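Local coordinates for putative pachytene checkpoint protein 2 (Caenorhabditis elegans, PDB 4XGU), which is an AAA+ ATPase thought to remodel partner proteins and probably to act in chromosome recombination during meiosis, at residues N10-I15 with P92-V97; I17-P22 with Y98-D103; S51-F56 with E64-L69; Q123-P128 with M209-S214. One frame throughout, in Å; residues are numbered along the deposited sequence.

Contacts 1, 2 and 3 lie in the Pch2 N-terminal domain, their centres 16 to 17 Å apart, and contact 4 lies in the AAA+ ATPase sheet. Contact 2 carries on from contact 1: Ile15 O and Tyr98 N are 2.9 Å apart, a probable hydrogen bond. Contact 3 packs on the same three-stranded sheet, with Phe66 CB 3.6 Å from Ile15 CG2. Contact 2 also touches contact 4, His101 N lying 2.9 Å from Pro128 O, so that residues 98-103 lead from one domain toward the other. Among the four, contact 4 is the one near the nucleotide: the side chain of Glu211 is about 8 Å from the bound ADP.

Contact 1. Residues N10-I15 with P92-V97; sequences NIHAEI and PSNIHV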
loop_
_atom_site.group_PDB
_atom_site.type_symbol
_atom_site.label_atom_id
_atom_site.label_comp_id
_atom_site.label_asym_id
_atom_site.label_seq_id
_atom_site.Cartn_x
_atom_site.Cartn_y
_atom_site.Cartn_z
ATOM N N ASN B 10 14.565 23.586 -50.650
ATOM C CA ASN B 10 15.555 22.690 -50.055
ATOM C C ASN B 10 15.237 21.216 -50.247
ATOM O O ASN B 10 14.299 20.678 -49.654
ATOM C CB ASN B 10 15.715 22.977 -48.563
ATOM C CG ASN B 10 17.029 23.665 -48.238
ATOM O OD1 ASN B 10 17.649 24.282 -49.105
ATOM N ND2 ASN B 10 17.461 23.556 -46.985
ATOM N N ILE B 11 16.036 20.571 -51.086
ATOM C CA ILE B 11 15.954 19.135 -51.285
ATOM C C ILE B 11 17.338 18.545 -51.068
ATOM O O ILE B 11 18.340 19.138 -51.468
ATOM C CB ILE B 11 15.444 18.775 -52.692
ATOM C CG1 ILE B 11 14.209 19.602 -53.043
ATOM C CG2 ILE B 11 15.133 17.291 -52.781
ATOM C CD1 ILE B 11 13.608 19.254 -54.383
ATOM N N HIS B 12 17.396 17.380 -50.432
ATOM C CA HIS B 12 18.673 16.758 -50.116
ATOM C C HIS B 12 18.940 15.539 -50.989
ATOM O O HIS B 12 18.023 14.964 -51.579
ATOM C CB HIS B 12 18.717 16.364 -48.640
ATOM C CG HIS B 12 18.603 17.525 -47.702
ATOM N ND1 HIS B 12 19.699 18.086 -47.075
ATOM C CD2 HIS B 12 17.529 18.233 -47.284
ATOM C CE1 HIS B 12 19.299 19.087 -46.312
ATOM N NE2 HIS B 12 17.988 19.199 -46.422
ATOM N N ALA B 13 20.205 15.150 -51.070
ATOM C CA ALA B 13 20.572 13.939 -51.782
ATOM C C ALA B 13 21.644 13.168 -51.019
ATOM O O ALA B 13 22.687 13.718 -50.659
ATOM C CB ALA B 13 21.045 14.268 -53.186
ATOM N N GLU B 14 21.371 11.893 -50.766
ATOM C CA GLU B 14 22.316 11.017 -50.095
ATOM C C GLU B 14 22.871 10.033 -51.109
ATOM O O GLU B 14 22.114 9.376 -51.817
ATOM C CB GLU B 14 21.648 10.277 -48.935
ATOM C CG GLU B 14 20.913 11.189 -47.964
ATOM C CD GLU B 14 20.013 10.429 -47.006
ATOM O OE1 GLU B 14 20.103 9.182 -46.969
ATOM O OE2 GLU B 14 19.215 11.078 -46.293
ATOM N N ILE B 15 24.194 9.942 -51.187
ATOM C CA ILE B 15 24.832 9.065 -52.157
ATOM C C ILE B 15 25.819 8.123 -51.484
ATOM O O ILE B 15 26.778 8.563 -50.851
ATOM C CB ILE B 15 25.568 9.875 -53.238
ATOM C CG1 ILE B 15 24.589 10.786 -53.981
ATOM C CG2 ILE B 15 26.278 8.947 -54.211
ATOM C CD1 ILE B 15 25.253 11.680 -55.010
ATOM N N PRO B 92 24.718 22.293 -53.696
ATOM C CA PRO B 92 25.732 21.269 -53.404
ATOM C C PRO B 92 26.085 21.116 -51.923
ATOM O O PRO B 92 26.939 20.293 -51.590
ATOM C CB PRO B 92 26.958 21.754 -54.195
ATOM C CG PRO B 92 26.694 23.196 -54.488
ATOM C CD PRO B 92 25.214 23.277 -54.672
ATOM N N SER B 93 25.446 21.888 -51.052
ATOM C CA SER B 93 25.676 21.774 -49.616
ATOM C C SER B 93 24.720 20.777 -48.963
ATOM O O SER B 93 24.955 20.325 -47.842
ATOM C CB SER B 93 25.534 23.138 -48.939
ATOM O OG SER B 93 25.487 22.994 -47.530
ATOM N N ASN B 94 23.643 20.443 -49.667
ATOM C CA ASN B 94 22.634 19.536 -49.137
ATOM C C ASN B 94 22.831 18.112 -49.629
ATOM O O ASN B 94 22.080 17.211 -49.257
ATOM C CB ASN B 94 21.232 20.009 -49.510
ATOM C CG ASN B 94 21.005 21.467 -49.190
ATOM O OD1 ASN B 94 20.650 21.821 -48.067
ATOM N ND2 ASN B 94 21.202 22.324 -50.183
ATOM N N ILE B 95 23.833 17.910 -50.476
ATOM C CA ILE B 95 24.095 16.579 -50.999
ATOM C C ILE B 95 25.253 15.932 -50.249
ATOM O O ILE B 95 26.359 16.471 -50.187
ATOM C CB ILE B 95 24.368 16.611 -52.520
ATOM C CG1 ILE B 95 25.558 17.504 -52.860
ATOM C CG2 ILE B 95 23.155 17.142 -53.250
ATOM C CD1 ILE B 95 25.782 17.644 -54.349
ATOM N N HIS B 96 24.983 14.775 -49.655
ATOM C CA HIS B 96 25.970 14.129 -48.802
ATOM C C HIS B 96 26.387 12.773 -49.336
ATOM O O HIS B 96 25.558 11.950 -49.729
ATOM C CB HIS B 96 25.434 13.978 -47.383
ATOM C CG HIS B 96 24.824 15.227 -46.836
ATOM N ND1 HIS B 96 23.471 15.478 -46.898
ATOM C CD2 HIS B 96 25.380 16.301 -46.228
ATOM C CE1 HIS B 96 23.219 16.653 -46.345
ATOM N NE2 HIS B 96 24.359 17.172 -45.931
ATOM N N VAL B 97 27.690 12.550 -49.335
ATOM C CA VAL B 97 28.250 11.313 -49.825
ATOM C C VAL B 97 28.759 10.514 -48.625
ATOM O O VAL B 97 29.333 11.081 -47.695
ATOM C CB VAL B 97 29.364 11.594 -50.829
ATOM C CG1 VAL B 97 29.738 10.338 -51.585
ATOM C CG2 VAL B 97 28.926 12.704 -51.829
#
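Ala13, Glu14 and Ile15 pair with Ile95, His96 and Val97 as parallel strands of the Pch2 N-terminal domain. The register is fixed by His96 N, which donates to Ala13 O at 2.7 Å, and by Ile15 N, which donates to His96 O at 2.8 Å. On one face of the pair Ala13 CB packs 3.6 Å from Ile95 CG2. The His12 side chain lies against Asn94, where the pairing begins. Its CB lies 3.5 Å from Asn94 O, and CG, anti to the carbonyl carbon (chi1 -62°), stays close to that oxygen. ND1 then gives Asn94 O a weak, bent hydrogen bond (3.3 Å, 133° at the hydrogen); Ala13 N adds a second weak one. His96 CE1 meets His12 ND1 near the ring plane, at its edge, 3.9 Å away. Beyond it, His12 CE1 is 3.5 Å from Asn94 OD1, and NE2, at the tip, is 4.1 Å from the same oxygen, the imidazole and amide planes standing 88° apart, while Asn94 ND2 is held by the backbone oxygen of Asn91. Strand 12-16 is central in the sheet, between 68-72 and 95-98; Ile15 and Ile95 pack on helix 30-41, whereas Glu14 and His96 face helix 185-199, where Glu14 OE2 bonds His195.

Contact 2. Residues I17-P22 with Y98-D103; sequences ICQKFP and YKLHKD
Ile17 N donates to Tyr98 O at 2.9 Å with an angle of 151° at the hydrogen, which extends the parallel pairing of strands 12-16 and 95-98 to where the two strands leave the sheet of the Pch2 N-terminal domain. Residues Cys18-Phe21 then form a beta turn, closed by a weak bond from Phe21 N to Cys18 O, with Gln19 and Lys20 in backbone conformations near type I. Lys99 reaches across to this turn. Its chain bends at chi3, which places CE 3.6 Å from Cys18 O, and NZ binds two carbonyl oxygens, Gln19 O at 2.8 Å and Phe21 O at 3.0 Å. NZ stands somewhat out of both carbonyl planes, but its C=O...N angle is 116° at Gln19 O and 159° at Phe21 O. An alanine in place of Lys99 takes away the amine shared by Gln19 O and Phe21 O, and would probably leave the turn less firmly tied to residues 98-103. Ile17 CG1 adds a contact with Tyr98 O at 3.4 Å. Gln19 reaches the other way across the contact: its chain is bent at chi2, and NE2 makes a weak hydrogen bond to Leu100 O at 3.4 Å, with Lys102 CE 4.0 Å from the same nitrogen.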
loop_
_atom_site.group_PDB
_atom_site.type_symbol
_atom_site.label_atom_id
_atom_site.label_comp_id
_atom_site.label_asym_id
_atom_site.label_seq_id
_atom_site.Cartn_x
_atom_site.Cartn_y
_atom_site.Cartn_z
ATOM N N ILE B 17 28.811 5.720 -51.759
ATOM C CA ILE B 17 29.927 5.306 -52.605
ATOM C C ILE B 17 30.516 3.975 -52.152
ATOM O O ILE B 17 30.161 3.453 -51.093
ATOM C CB ILE B 17 31.053 6.352 -52.619
ATOM C CG1 ILE B 17 31.345 6.833 -51.198
ATOM C CG2 ILE B 17 30.689 7.517 -53.522
ATOM C CD1 ILE B 17 32.400 7.909 -51.127
ATOM N N CYS B 18 31.415 3.430 -52.963
ATOM C CA CYS B 18 32.103 2.193 -52.618
ATOM C C CYS B 18 33.127 2.440 -51.522
ATOM O O CYS B 18 33.591 3.565 -51.341
ATOM C CB CYS B 18 32.789 1.588 -53.847
ATOM S SG CYS B 18 31.908 0.193 -54.590
ATOM N N GLN B 19 33.480 1.386 -50.792
ATOM C CA GLN B 19 34.548 1.479 -49.805
ATOM C C GLN B 19 35.865 1.738 -50.520
ATOM O O GLN B 19 36.677 2.544 -50.064
ATOM C CB GLN B 19 34.642 0.210 -48.954
ATOM C CG GLN B 19 33.565 0.074 -47.883
ATOM C CD GLN B 19 32.235 -0.405 -48.438
ATOM O OE1 GLN B 19 32.151 -0.866 -49.578
ATOM N NE2 GLN B 19 31.186 -0.300 -47.629
ATOM N N LYS B 20 36.067 1.057 -51.646
ATOM C CA LYS B 20 37.287 1.214 -52.437
ATOM C C LYS B 20 37.414 2.627 -52.993
ATOM O O LYS B 20 38.514 3.073 -53.312
ATOM C CB LYS B 20 37.333 0.191 -53.578
ATOM C CG LYS B 20 37.700 -1.221 -53.124
ATOM C CD LYS B 20 38.545 -1.954 -54.159
ATOM C CE LYS B 20 37.712 -2.914 -54.988
ATOM N NZ LYS B 20 38.522 -3.564 -56.061
ATOM N N PHE B 21 36.286 3.322 -53.111
ATOM C CA PHE B 21 36.302 4.734 -53.468
ATOM C C PHE B 21 36.938 5.525 -52.326
ATOM O O PHE B 21 36.422 5.525 -51.207
ATOM C CB PHE B 21 34.886 5.245 -53.753
ATOM C CG PHE B 21 34.841 6.496 -54.592
ATOM C CD1 PHE B 21 35.358 7.694 -54.113
ATOM C CD2 PHE B 21 34.263 6.477 -55.852
ATOM C CE1 PHE B 21 35.313 8.839 -54.881
ATOM C CE2 PHE B 21 34.215 7.618 -56.624
ATOM C CZ PHE B 21 34.741 8.801 -56.139
ATOM N N PRO B 22 38.068 6.197 -52.605
ATOM C CA PRO B 22 38.753 7.023 -51.606
ATOM C C PRO B 22 37.988 8.306 -51.299
ATOM O O PRO B 22 37.613 9.029 -52.221
ATOM C CB PRO B 22 40.097 7.334 -52.269
ATOM C CG PRO B 22 39.809 7.285 -53.725
ATOM C CD PRO B 22 38.757 6.223 -53.910
ATOM N N TYR B 98 28.528 9.205 -48.636
ATOM C CA TYR B 98 28.811 8.382 -47.465
ATOM C C TYR B 98 29.138 6.939 -47.837
ATOM O O TYR B 98 28.810 6.477 -48.928
ATOM C CB TYR B 98 27.621 8.405 -46.504
ATOM C CG TYR B 98 26.401 7.681 -47.036
ATOM C CD1 TYR B 98 25.557 8.283 -47.962
ATOM C CD2 TYR B 98 26.090 6.401 -46.609
ATOM C CE1 TYR B 98 24.438 7.625 -48.451
ATOM C CE2 TYR B 98 24.977 5.733 -47.092
ATOM C CZ TYR B 98 24.155 6.349 -48.013
ATOM O OH TYR B 98 23.048 5.685 -48.493
ATOM N N LYS B 99 29.786 6.235 -46.915
ATOM C CA LYS B 99 30.000 4.797 -47.036
ATOM C C LYS B 99 29.585 4.160 -45.711
ATOM O O LYS B 99 29.983 4.637 -44.653
ATOM C CB LYS B 99 31.463 4.489 -47.380
ATOM C CG LYS B 99 32.475 5.096 -46.416
ATOM C CD LYS B 99 33.890 4.649 -46.730
ATOM C CE LYS B 99 34.277 5.018 -48.149
ATOM N NZ LYS B 99 35.649 4.557 -48.481
ATOM N N LEU B 100 28.772 3.110 -45.757
ATOM C CA LEU B 100 28.245 2.500 -44.539
ATOM C C LEU B 100 29.225 1.530 -43.918
ATOM O O LEU B 100 29.927 0.814 -44.632
ATOM C CB LEU B 100 26.927 1.772 -44.818
ATOM C CG LEU B 100 26.606 1.174 -46.186
ATOM C CD1 LEU B 100 27.350 -0.142 -46.499
ATOM C CD2 LEU B 100 25.108 1.053 -46.312
ATOM N N HIS B 101 29.256 1.492 -42.590
ATOM C CA HIS B 101 30.126 0.563 -41.892
ATOM C C HIS B 101 29.428 -0.784 -41.778
ATOM O O HIS B 101 28.218 -0.841 -41.550
ATOM C CB HIS B 101 30.498 1.089 -40.503
ATOM C CG HIS B 101 30.563 2.584 -40.416
ATOM N ND1 HIS B 101 31.736 3.293 -40.571
ATOM C CD2 HIS B 101 29.598 3.502 -40.185
ATOM C CE1 HIS B 101 31.487 4.585 -40.445
ATOM N NE2 HIS B 101 30.196 4.738 -40.209
ATOM N N LYS B 102 30.185 -1.865 -41.945
ATOM C CA LYS B 102 29.638 -3.216 -41.814
ATOM C C LYS B 102 30.163 -3.887 -40.559
ATOM O O LYS B 102 30.005 -5.095 -40.369
ATOM C CB LYS B 102 29.968 -4.066 -43.046
ATOM C CG LYS B 102 31.091 -3.530 -43.913
ATOM C CD LYS B 102 30.933 -4.019 -45.345
ATOM C CE LYS B 102 29.610 -3.549 -45.929
ATOM N NZ LYS B 102 29.339 -4.138 -47.271
ATOM N N ASP B 103 30.784 -3.077 -39.708
ATOM C CA ASP B 103 31.406 -3.539 -38.475
ATOM C C ASP B 103 30.427 -4.318 -37.601
ATOM O O ASP B 103 30.823 -5.219 -36.862
ATOM C CB ASP B 103 31.965 -2.343 -37.701
ATOM C CG ASP B 103 32.653 -1.329 -38.602
ATOM O OD1 ASP B 103 32.630 -1.509 -39.840
ATOM O OD2 ASP B 103 33.205 -0.345 -38.069
#

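Contact 3. Residues S51-F56 with E64-L69; sequences SSVELF and ELFEKL
Phe66 directs its ring at the backbone of Ser51, Ser52 and Val53, just ahead of a classic beta bulge in which Glu67 and Lys68 both face Arg16 of the neighbouring strand 12-16. The contact joins a loop of the Pch2 N-terminal domain to the approach to strand 68-72, and across it the two segments meet by van der Waals packing. CG of Phe66 lies between the backbone N and the carbonyl carbon (chi1 72°), which starts the ring off toward the loop. Its outer atoms do the touching: CE2 is 3.7 Å from Ser51 O and CZ 4.0 Å from Ser52 CA, both approached obliquely. Val53 N comes near the ring plane at the edge, 4.3 Å from CZ, and is itself bonded to Asn63 OD1. Val53 CG2 meets Phe66 CE1, also at 4.3 Å. One ring face carries Leu69 CD2, 3.8 Å above the plane and offset toward the rim, while Lys68 CA lies in plane at the edge. An alanine in place of Phe66 would take away the ring, and would probably open a gap beside the backbone of Ser51-Val53 and leave Leu69 CD2 without the face it packs on. Both Phe66 and Val53 also rest on Leu36 of helix 30-41. Within the loop, Ser52 OG donates a weak hydrogen bond to Glu54 OE2 at 3.3 Å.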
loop_
_atom_site.group_PDB
_atom_site.type_symbol
_atom_site.label_atom_id
_atom_site.label_comp_id
_atom_site.label_asym_id
_atom_site.label_seq_id
_atom_site.Cartn_x
_atom_site.Cartn_y
_atom_site.Cartn_z
ATOM N N SER B 51 19.216 2.885 -57.851
ATOM C CA SER B 51 20.442 2.100 -57.764
ATOM C C SER B 51 21.247 2.127 -59.058
ATOM O O SER B 51 22.385 1.661 -59.096
ATOM C CB SER B 51 20.119 0.654 -57.393
ATOM O OG SER B 51 19.426 0.009 -58.447
ATOM N N SER B 52 20.661 2.675 -60.116
ATOM C CA SER B 52 21.326 2.670 -61.411
ATOM C C SER B 52 20.756 3.703 -62.374
ATOM O O SER B 52 19.572 4.045 -62.318
ATOM C CB SER B 52 21.236 1.274 -62.037
ATOM O OG SER B 52 21.818 1.247 -63.329
ATOM N N VAL B 53 21.616 4.197 -63.256
ATOM C CA VAL B 53 21.198 5.051 -64.359
ATOM C C VAL B 53 21.047 4.192 -65.611
ATOM O O VAL B 53 22.042 3.723 -66.167
ATOM C CB VAL B 53 22.212 6.185 -64.617
ATOM C CG1 VAL B 53 21.859 6.946 -65.885
ATOM C CG2 VAL B 53 22.275 7.121 -63.421
ATOM N N GLU B 54 19.811 3.971 -66.051
ATOM C CA GLU B 54 19.573 3.059 -67.168
ATOM C C GLU B 54 19.671 3.788 -68.503
ATOM O O GLU B 54 19.984 4.977 -68.539
ATOM C CB GLU B 54 18.208 2.371 -67.021
ATOM C CG GLU B 54 17.921 1.848 -65.600
ATOM C CD GLU B 54 18.767 0.639 -65.241
ATOM O OE1 GLU B 54 19.456 0.098 -66.139
ATOM O OE2 GLU B 54 18.741 0.189 -64.060
ATOM N N LEU B 55 19.431 3.073 -69.597
ATOM C CA LEU B 55 19.513 3.669 -70.925
ATOM C C LEU B 55 18.554 4.843 -71.074
ATOM O O LEU B 55 17.490 4.865 -70.457
ATOM C CB LEU B 55 19.223 2.626 -72.002
ATOM C CG LEU B 55 20.296 1.555 -72.179
ATOM C CD1 LEU B 55 19.755 0.396 -72.988
ATOM C CD2 LEU B 55 21.513 2.152 -72.850
ATOM N N PHE B 56 18.958 5.819 -71.882
ATOM C CA PHE B 56 18.159 7.010 -72.179
ATOM C C PHE B 56 17.993 7.929 -70.970
ATOM O O PHE B 56 17.206 8.876 -71.008
ATOM C CB PHE B 56 16.786 6.608 -72.734
ATOM C CG PHE B 56 16.859 5.826 -74.018
ATOM C CD1 PHE B 56 17.002 6.476 -75.233
ATOM C CD2 PHE B 56 16.791 4.442 -74.010
ATOM C CE1 PHE B 56 17.079 5.761 -76.424
ATOM C CE2 PHE B 56 16.864 3.720 -75.192
ATOM C CZ PHE B 56 17.010 4.382 -76.403
ATOM N N GLU B 64 29.538 4.295 -62.410
ATOM C CA GLU B 64 30.815 3.931 -61.806
ATOM C C GLU B 64 31.085 4.738 -60.538
ATOM O O GLU B 64 32.029 4.453 -59.804
ATOM C CB GLU B 64 31.956 4.123 -62.808
ATOM C CG GLU B 64 31.943 3.135 -63.969
ATOM C CD GLU B 64 33.023 3.424 -65.000
ATOM O OE1 GLU B 64 33.535 4.562 -65.026
ATOM O OE2 GLU B 64 33.363 2.513 -65.785
ATOM N N LEU B 65 30.245 5.738 -60.279
ATOM C CA LEU B 65 30.429 6.633 -59.139
ATOM C C LEU B 65 29.774 6.127 -57.858
ATOM O O LEU B 65 30.402 6.099 -56.801
ATOM C CB LEU B 65 29.875 8.024 -59.459
ATOM C CG LEU B 65 30.577 8.864 -60.526
ATOM C CD1 LEU B 65 29.815 10.158 -60.764
ATOM C CD2 LEU B 65 32.006 9.159 -60.116
ATOM N N PHE B 66 28.510 5.731 -57.955
ATOM C CA PHE B 66 27.716 5.446 -56.765
ATOM C C PHE B 66 27.244 4.000 -56.660
ATOM O O PHE B 66 27.259 3.247 -57.633
ATOM C CB PHE B 66 26.504 6.375 -56.720
ATOM C CG PHE B 66 25.447 6.051 -57.740
ATOM C CD1 PHE B 66 25.642 6.341 -59.078
ATOM C CD2 PHE B 66 24.253 5.466 -57.356
ATOM C CE1 PHE B 66 24.667 6.049 -60.016
ATOM C CE2 PHE B 66 23.275 5.172 -58.289
ATOM C CZ PHE B 66 23.484 5.464 -59.620
ATOM N N GLU B 67 26.821 3.631 -55.456
ATOM C CA GLU B 67 26.279 2.307 -55.189
ATOM C C GLU B 67 24.769 2.424 -55.014
ATOM O O GLU B 67 24.021 1.496 -55.308
ATOM C CB GLU B 67 26.933 1.701 -53.942
ATOM C CG GLU B 67 27.137 0.194 -53.999
ATOM C CD GLU B 67 28.065 -0.315 -52.906
ATOM O OE1 GLU B 67 27.783 -0.073 -51.712
ATOM O OE2 GLU B 67 29.085 -0.957 -53.244
ATOM N N LYS B 68 24.335 3.590 -54.545
ATOM C CA LYS B 68 22.922 3.877 -54.323
ATOM C C LYS B 68 22.749 5.351 -53.981
ATOM O O LYS B 68 23.548 5.919 -53.234
ATOM C CB LYS B 68 22.359 2.992 -53.207
ATOM C CG LYS B 68 21.045 3.461 -52.600
ATOM C CD LYS B 68 20.499 2.407 -51.645
ATOM C CE LYS B 68 19.518 3.000 -50.647
ATOM N NZ LYS B 68 19.006 1.977 -49.690
ATOM N N LEU B 69 21.722 5.981 -54.539
ATOM C CA LEU B 69 21.451 7.371 -54.207
ATOM C C LEU B 69 19.989 7.567 -53.838
ATOM O O LEU B 69 19.111 6.856 -54.328
ATOM C CB LEU B 69 21.844 8.297 -55.365
ATOM C CG LEU B 69 20.917 8.434 -56.575
ATOM C CD1 LEU B 69 19.930 9.587 -56.412
ATOM C CD2 LEU B 69 21.739 8.616 -57.836
#

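Contact 4. Residues Q123-P128 with M209-S214; sequences QLWQLP and MLEINS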
loop_
_atom_site.group_PDB
_atom_site.type_symbol
_atom_site.label_atom_id
_atom_site.label_comp_id
_atom_site.label_asym_id
_atom_site.label_seq_id
_atom_site.Cartn_x
_atom_site.Cartn_y
_atom_site.Cartn_z
ATOM N N GLN B 123 23.467 -2.126 -26.908
ATOM C CA GLN B 123 24.197 -2.420 -28.139
ATOM C C GLN B 123 24.639 -1.131 -28.824
ATOM O O GLN B 123 23.852 -0.194 -28.961
ATOM C CB GLN B 123 23.341 -3.241 -29.106
ATOM C CG GLN B 123 22.362 -4.192 -28.441
ATOM C CD GLN B 123 21.483 -4.906 -29.452
ATOM O OE1 GLN B 123 21.832 -5.013 -30.628
ATOM N NE2 GLN B 123 20.332 -5.394 -28.998
ATOM N N LEU B 124 25.893 -1.089 -29.263
ATOM C CA LEU B 124 26.410 0.089 -29.948
ATOM C C LEU B 124 26.369 -0.084 -31.461
ATOM O O LEU B 124 26.913 -1.047 -32.001
ATOM C CB LEU B 124 27.838 0.392 -29.495
ATOM C CG LEU B 124 28.505 1.592 -30.171
ATOM C CD1 LEU B 124 27.705 2.864 -29.930
ATOM C CD2 LEU B 124 29.936 1.756 -29.683
ATOM N N TRP B 125 25.721 0.854 -32.140
ATOM C CA TRP B 125 25.646 0.829 -33.596
ATOM C C TRP B 125 26.490 1.941 -34.207
ATOM O O TRP B 125 26.426 3.092 -33.777
ATOM C CB TRP B 125 24.198 0.967 -34.069
ATOM C CG TRP B 125 23.314 -0.178 -33.693
ATOM C CD1 TRP B 125 22.546 -0.289 -32.571
ATOM C CD2 TRP B 125 23.092 -1.368 -34.452
ATOM N NE1 TRP B 125 21.863 -1.482 -32.582
ATOM C CE2 TRP B 125 22.181 -2.162 -33.727
ATOM C CE3 TRP B 125 23.577 -1.843 -35.674
ATOM C CZ2 TRP B 125 21.748 -3.405 -34.182
ATOM C CZ3 TRP B 125 23.147 -3.078 -36.125
ATOM C CH2 TRP B 125 22.240 -3.846 -35.382
ATOM N N GLN B 126 27.279 1.586 -35.212
ATOM C CA GLN B 126 28.079 2.558 -35.945
ATOM C C GLN B 126 27.272 3.102 -37.122
ATOM O O GLN B 126 26.887 2.347 -38.015
ATOM C CB GLN B 126 29.378 1.910 -36.432
ATOM C CG GLN B 126 30.433 2.886 -36.916
ATOM C CD GLN B 126 31.000 3.730 -35.794
ATOM O OE1 GLN B 126 31.071 3.289 -34.647
ATOM N NE2 GLN B 126 31.400 4.955 -36.118
ATOM N N LEU B 127 27.013 4.407 -37.131
ATOM C CA LEU B 127 26.133 4.993 -38.144
ATOM C C LEU B 127 26.876 5.746 -39.245
ATOM O O LEU B 127 27.784 6.531 -38.961
ATOM C CB LEU B 127 25.127 5.936 -37.485
ATOM C CG LEU B 127 24.136 5.278 -36.529
ATOM C CD1 LEU B 127 23.065 6.277 -36.111
ATOM C CD2 LEU B 127 23.519 4.049 -37.173
ATOM N N PRO B 128 26.469 5.533 -40.508
ATOM C CA PRO B 128 25.386 4.627 -40.923
ATOM C C PRO B 128 25.848 3.189 -41.162
ATOM O O PRO B 128 26.919 2.973 -41.726
ATOM C CB PRO B 128 24.899 5.250 -42.229
ATOM C CG PRO B 128 26.107 5.911 -42.791
ATOM C CD PRO B 128 26.927 6.386 -41.618
ATOM N N MET B 209 25.250 5.046 -32.388
ATOM C CA MET B 209 23.943 4.885 -31.757
ATOM C C MET B 209 23.962 3.785 -30.709
ATOM O O MET B 209 24.415 2.671 -30.971
ATOM C CB MET B 209 22.857 4.581 -32.791
ATOM C CG MET B 209 21.599 3.942 -32.188
ATOM S SD MET B 209 20.177 3.921 -33.305
ATOM C CE MET B 209 19.187 2.624 -32.575
ATOM N N LEU B 210 23.460 4.111 -29.524
ATOM C CA LEU B 210 23.348 3.156 -28.431
ATOM C C LEU B 210 21.901 2.740 -28.222
ATOM O O LEU B 210 21.043 3.569 -27.921
ATOM C CB LEU B 210 23.920 3.746 -27.145
ATOM C CG LEU B 210 25.442 3.663 -27.064
ATOM C CD1 LEU B 210 25.978 4.570 -25.979
ATOM C CD2 LEU B 210 25.863 2.223 -26.816
ATOM N N GLU B 211 21.637 1.450 -28.388
ATOM C CA GLU B 211 20.290 0.925 -28.234
ATOM C C GLU B 211 20.139 0.178 -26.914
ATOM O O GLU B 211 20.937 -0.701 -26.593
ATOM C CB GLU B 211 19.940 0.009 -29.405
ATOM C CG GLU B 211 18.528 -0.544 -29.350
ATOM C CD GLU B 211 18.188 -1.391 -30.557
ATOM O OE1 GLU B 211 19.081 -1.611 -31.404
ATOM O OE2 GLU B 211 17.023 -1.834 -30.657
ATOM N N ILE B 212 19.108 0.534 -26.153
ATOM C CA ILE B 212 18.861 -0.074 -24.851
ATOM C C ILE B 212 17.517 -0.803 -24.828
ATOM O O ILE B 212 16.559 -0.365 -25.467
ATOM C CB ILE B 212 18.882 0.984 -23.726
ATOM C CG1 ILE B 212 20.063 1.938 -23.906
ATOM C CG2 ILE B 212 18.932 0.322 -22.360
ATOM C CD1 ILE B 212 20.117 3.045 -22.869
ATOM N N ASN B 213 17.471 -1.922 -24.107
ATOM C CA ASN B 213 16.229 -2.643 -23.825
ATOM C C ASN B 213 15.574 -3.255 -25.063
ATOM O O ASN B 213 14.370 -3.105 -25.273
ATOM C CB ASN B 213 15.235 -1.714 -23.119
ATOM C CG ASN B 213 14.152 -2.468 -22.382
ATOM O OD1 ASN B 213 14.379 -3.569 -21.883
ATOM N ND2 ASN B 213 12.965 -1.880 -22.310
ATOM N N SER B 214 16.362 -3.954 -25.873
ATOM C CA SER B 214 15.833 -4.597 -27.072
ATOM C C SER B 214 16.031 -6.112 -27.037
ATOM O O SER B 214 17.126 -6.606 -27.308
ATOM C CB SER B 214 16.490 -4.017 -28.324
ATOM O OG SER B 214 17.858 -4.380 -28.395
#
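Gln123, Leu124 and Trp125 pair with Glu211, Leu210 and Met209 as antiparallel strands, joining strand 123-127 to strand 206-212 in the mixed sheet of the AAA+ ATPase core; the short segments cross at 150°. Four backbone hydrogen bonds join the strands. Gln123 and Glu211 form a hydrogen-bonded pair, Gln123 N reaching Glu211 O at 2.9 Å and Glu211 N reaching Gln123 O at 2.8 Å. Trp125 and Met209 make a second such pair, and Leu124 opposite Leu210 is the non-hydrogen-bonded one between them.

Among polar side chains, Trp125 and Glu211 lie side by side and point the same way. The indole NE1 donates to Glu211 OE1 at 3.0 Å, meeting that oxygen nearly along its C-O axis, although the oxygen sits 30° out of the ring plane. CG of Glu211 is anti to the backbone N and the chain beyond is extended; the side chain comes within about 4 Å of that of Thr186, a predicted ATP-binding residue of the P-loop. Its carboxylate oxygen OE2 lies close to the like-charged Asp252 OD2.

Apolar packing occupies both faces of the pair. On the face of Leu124 and Leu210 the two side chains cross, with CD1 of Leu124 3.7 Å from CD2 of Leu210. On the other, Trp125 CB is 4.1 Å from Met209 CB, and Leu127 CD1 reaches that same Met209 CB at 3.7 Å.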